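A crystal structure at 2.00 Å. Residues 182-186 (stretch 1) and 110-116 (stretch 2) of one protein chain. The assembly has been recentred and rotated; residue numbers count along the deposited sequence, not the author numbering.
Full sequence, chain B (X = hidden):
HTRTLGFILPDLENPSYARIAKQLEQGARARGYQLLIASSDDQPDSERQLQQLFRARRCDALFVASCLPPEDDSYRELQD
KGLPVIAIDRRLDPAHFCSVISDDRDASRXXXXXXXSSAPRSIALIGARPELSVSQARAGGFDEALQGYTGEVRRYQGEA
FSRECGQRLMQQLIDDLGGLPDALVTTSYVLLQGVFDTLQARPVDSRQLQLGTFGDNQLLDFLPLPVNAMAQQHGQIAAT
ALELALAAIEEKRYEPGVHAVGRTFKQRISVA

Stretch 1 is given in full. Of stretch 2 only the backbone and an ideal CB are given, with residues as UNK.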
ATOM      1  N   ASP B 182     -30.057   6.384  -2.760  1.00 38.58           N
ATOM      2  CA  ASP B 182     -30.328   5.735  -1.485  1.00 37.47           C
ATOM      3  C   ASP B 182     -29.258   4.698  -1.159  1.00 34.75           C
ATOM      4  O   ASP B 182     -28.982   4.425   0.008  1.00 39.54           O
ATOM      5  CB  ASP B 182     -31.708   5.084  -1.488  1.00 41.16           C
ATOM      6  CG  ASP B 182     -32.829   6.096  -1.352  1.00 51.06           C
ATOM      7  OD1 ASP B 182     -32.534   7.299  -1.174  1.00 48.20           O
ATOM      8  OD2 ASP B 182     -34.005   5.685  -1.418  1.00 53.67           O
ATOM      9  N   ALA B 183     -28.651   4.131  -2.198  1.00 31.16           N
ATOM     10  CA  ALA B 183     -27.661   3.074  -2.021  1.00 31.77           C
ATOM     11  C   ALA B 183     -26.593   3.136  -3.104  1.00 30.71           C
ATOM     12  O   ALA B 183     -26.862   3.542  -4.237  1.00 29.67           O
ATOM     13  CB  ALA B 183     -28.335   1.703  -2.021  1.00 29.11           C
ATOM     14  N   LEU B 184     -25.382   2.724  -2.753  1.00 28.39           N
ATOM     15  CA  LEU B 184     -24.262   2.811  -3.677  1.00 29.89           C
ATOM     16  C   LEU B 184     -23.272   1.671  -3.485  1.00 27.77           C
ATOM     17  O   LEU B 184     -22.883   1.347  -2.363  1.00 33.13           O
ATOM     18  CB  LEU B 184     -23.535   4.144  -3.509  1.00 29.39           C
ATOM     19  CG  LEU B 184     -22.232   4.276  -4.299  1.00 30.53           C
ATOM     20  CD1 LEU B 184     -22.529   4.423  -5.779  1.00 29.48           C
ATOM     21  CD2 LEU B 184     -21.405   5.454  -3.800  1.00 32.44           C
ATOM     22  N   VAL B 185     -22.866   1.071  -4.599  1.00 22.53           N
ATOM     23  CA  VAL B 185     -21.803   0.076  -4.593  1.00 24.31           C
ATOM     24  C   VAL B 185     -20.622   0.595  -5.400  1.00 25.40           C
ATOM     25  O   VAL B 185     -20.796   1.052  -6.531  1.00 24.61           O
ATOM     26  CB  VAL B 185     -22.270  -1.257  -5.203  1.00 28.64           C
ATOM     27  CG1 VAL B 185     -21.095  -2.216  -5.370  1.00 30.97           C
ATOM     28  CG2 VAL B 185     -23.357  -1.880  -4.347  1.00 33.14           C
ATOM     29  N   THR B 186     -19.427   0.546  -4.814  1.00 20.98           N
ATOM     30  CA  THR B 186     -18.206   0.839  -5.556  1.00 22.12           C
ATOM     31  C   THR B 186     -17.451  -0.464  -5.792  1.00 21.16           C
ATOM     32  O   THR B 186     -17.367  -1.314  -4.902  1.00 23.83           O
ATOM     33  CB  THR B 186     -17.297   1.832  -4.809  1.00 23.06           C
ATOM     34  OG1 THR B 186     -17.038   1.338  -3.490  1.00 26.81           O
ATOM     35  CG2 THR B 186     -17.960   3.195  -4.703  1.00 28.08           C
ATOM     36  N   UNK B 110     -24.052 -10.414  -3.714  1.00 35.63           N
ATOM     37  CA  UNK B 110     -24.333 -10.356  -2.286  1.00 41.57           C
ATOM     38  C   UNK B 110     -24.208  -8.932  -1.754  1.00 44.17           C
ATOM     39  O   UNK B 110     -25.004  -8.499  -0.921  1.00 42.08           O
ATOM     40  CB  UNK B 110     -23.390 -11.288  -1.522  1.00 41.57           C
ATOM     41  N   UNK B 111     -23.195  -8.216  -2.231  1.00 38.34           N
ATOM     42  CA  UNK B 111     -22.947  -6.852  -1.786  1.00 35.82           C
ATOM     43  C   UNK B 111     -24.152  -5.963  -2.089  1.00 35.49           C
ATOM     44  O   UNK B 111     -24.649  -5.260  -1.211  1.00 37.65           O
ATOM     45  CB  UNK B 111     -21.689  -6.292  -2.453  1.00 35.82           C
ATOM     46  N   UNK B 112     -24.630  -6.014  -3.329  1.00 32.26           N
ATOM     47  CA  UNK B 112     -25.771  -5.208  -3.739  1.00 37.12           C
ATOM     48  C   UNK B 112     -27.040  -5.629  -3.001  1.00 43.32           C
ATOM     49  O   UNK B 112     -27.821  -4.788  -2.553  1.00 44.16           O
ATOM     50  CB  UNK B 112     -25.980  -5.317  -5.251  1.00 37.12           C
ATOM     51  N   UNK B 113     -27.239  -6.936  -2.873  1.00 44.20           N
ATOM     52  CA  UNK B 113     -28.407  -7.467  -2.181  1.00 44.73           C
ATOM     53  C   UNK B 113     -28.452  -7.004  -0.726  1.00 47.96           C
ATOM     54  O   UNK B 113     -29.528  -6.797  -0.165  1.00 47.08           O
ATOM     55  CB  UNK B 113     -28.409  -8.996  -2.246  1.00 44.73           C
ATOM     56  N   UNK B 114     -27.282  -6.838  -0.117  1.00 50.37           N
ATOM     57  CA  UNK B 114     -27.217  -6.409   1.277  1.00 50.20           C
ATOM     58  C   UNK B 114     -27.711  -4.972   1.452  1.00 53.87           C
ATOM     59  O   UNK B 114     -28.184  -4.600   2.526  1.00 58.85           O
ATOM     60  CB  UNK B 114     -25.784  -6.535   1.798  1.00 50.20           C
ATOM     61  N   UNK B 115     -27.603  -4.170   0.396  1.00 50.30           N
ATOM     62  CA  UNK B 115     -28.106  -2.799   0.422  1.00 47.05           C
ATOM     63  C   UNK B 115     -29.595  -2.765   0.088  1.00 56.14           C
ATOM     64  O   UNK B 115     -30.348  -1.951   0.625  1.00 59.19           O
ATOM     65  CB  UNK B 115     -27.323  -1.922  -0.558  1.00 47.05           C
ATOM     66  N   UNK B 116     -30.007  -3.658  -0.808  1.00 58.23           N
ATOM     67  CA  UNK B 116     -31.390  -3.734  -1.266  1.00 62.08           C
ATOM     68  C   UNK B 116     -32.374  -4.022  -0.133  1.00 66.92           C
ATOM     69  O   UNK B 116     -33.582  -3.847  -0.293  1.00 67.39           O
ATOM     70  CB  UNK B 116     -31.518  -4.813  -2.343  1.00 62.08           C
TER

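Stretch 2 has the backbone angles of a helix, and it runs nearly antiparallel to the strand 183-186, at 166° between their N-to-C directions and 8.8 Å apart at the closest approach of the axes. In the strand, side chains alternate: Ala-183 and Val-185 point toward the helix, whereas Leu-184 and Thr-186 point away. What the helix meets is therefore a small apolar surface, a methyl and an isopropyl group, with the backbone of Leu-184 between them.

At position 110 the ideal CB has nothing of stretch 1 within 5.5 Å, so the strand sets no demand, and almost any residue that tolerates a helix would do. The residue is Gln-110, whose long amide side chain makes no contact with the strand; its NE2 is hydrogen-bonded elsewhere in the structure.

Position 111 points toward the strand, its ideal CB 5.0 Å from CG1 of Val-185. That gap is too wide for an alanine methyl to close, and the methyl group opposite offers no hydrogen bond, so a longer apolar side chain such as leucine, isoleucine or methionine would suit. It is Leu-111, with chi1 t and chi2 p, and its CD2 reaches to 3.9 Å from CG1 of Val-185.

Position 112 points sideways, yet its backbone lies close to the strand: CA is 4.2 Å from CG2 of Val-185, and the ideal CB is 4.4 Å from the same methyl. Contact is thus made without any extension of the side chain. Alanine suits this well, though a larger residue directed along the flank cannot be excluded from these atoms alone. The deposited residue is Ala-112, its CB resting 4.4 Å from CG2 of Val-185.

Positions 113 and 114 are out of reach of the strand, so the strand sets no demand at either, and many helix-compatible residues, polar ones included, would do. The first is Ala-113, a good helix former. The second is Ser-114, with chi1 p; this rotamer folds its OG back onto the helix, where it donates a hydrogen bond of 2.7 Å to O of Leu-111.

Position 115 points toward the strand, and its ideal CB is already 4.0 Å from CB of Ala-183, but 5.5 Å from both CG2 of Val-185 and N of Leu-184. The methyl of Ala-183 is met by CB itself, while the distance to Val-185 leaves room for a side chain that extends along the strand. Leucine or methionine would fit, and isoleucine is conceivable. Leu-115, with chi1 m and chi2 t, makes both contacts: its CB packs on CB of Ala-183 at 4.0 Å, and its CD1 reaches CG2 of Val-185 at 3.6 Å. The same CD1 lies 3.4 Å from O of Leu-184, a close approach to the strand backbone.

Position 116 points away, so the strand again leaves the choice wide. It is Leu-116, whose end comes nearer than its CB, though its CD1 still stays 5.8 Å from CB of Ala-183.

Stretch 2 110-116: QLAASLL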
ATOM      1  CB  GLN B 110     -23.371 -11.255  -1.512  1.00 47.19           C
ATOM      2  CG  GLN B 110     -23.572 -12.740  -1.713  1.00 57.19           C
ATOM      3  CD  GLN B 110     -22.828 -13.553  -0.674  1.00 64.82           C
ATOM      4  OE1 GLN B 110     -22.936 -13.291   0.526  1.00 67.43           O
ATOM      5  NE2 GLN B 110     -22.063 -14.539  -1.126  1.00 67.32           N
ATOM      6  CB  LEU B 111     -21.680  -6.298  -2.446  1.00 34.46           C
ATOM      7  CG  LEU B 111     -21.090  -4.997  -1.899  1.00 38.30           C
ATOM      8  CD1 LEU B 111     -20.865  -5.087  -0.396  1.00 39.95           C
ATOM      9  CD2 LEU B 111     -19.789  -4.672  -2.617  1.00 32.41           C
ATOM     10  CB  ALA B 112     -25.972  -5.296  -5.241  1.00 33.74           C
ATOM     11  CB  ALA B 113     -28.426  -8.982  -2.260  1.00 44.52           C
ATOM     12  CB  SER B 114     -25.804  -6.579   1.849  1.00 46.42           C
ATOM     13  OG  SER B 114     -24.936  -5.535   1.438  1.00 45.03           O
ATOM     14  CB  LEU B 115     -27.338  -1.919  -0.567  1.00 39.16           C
ATOM     15  CG  LEU B 115     -25.808  -1.953  -0.499  1.00 37.37           C
ATOM     16  CD1 LEU B 115     -25.210  -0.871  -1.387  1.00 36.27           C
ATOM     17  CD2 LEU B 115     -25.320  -1.809   0.933  1.00 33.43           C
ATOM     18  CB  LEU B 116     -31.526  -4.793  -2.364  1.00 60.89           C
ATOM     19  CG  LEU B 116     -31.695  -4.297  -3.802  1.00 62.18           C
ATOM     20  CD1 LEU B 116     -31.396  -2.811  -3.914  1.00 64.10           C
ATOM     21  CD2 LEU B 116     -30.825  -5.098  -4.758  1.00 63.37           C
TER
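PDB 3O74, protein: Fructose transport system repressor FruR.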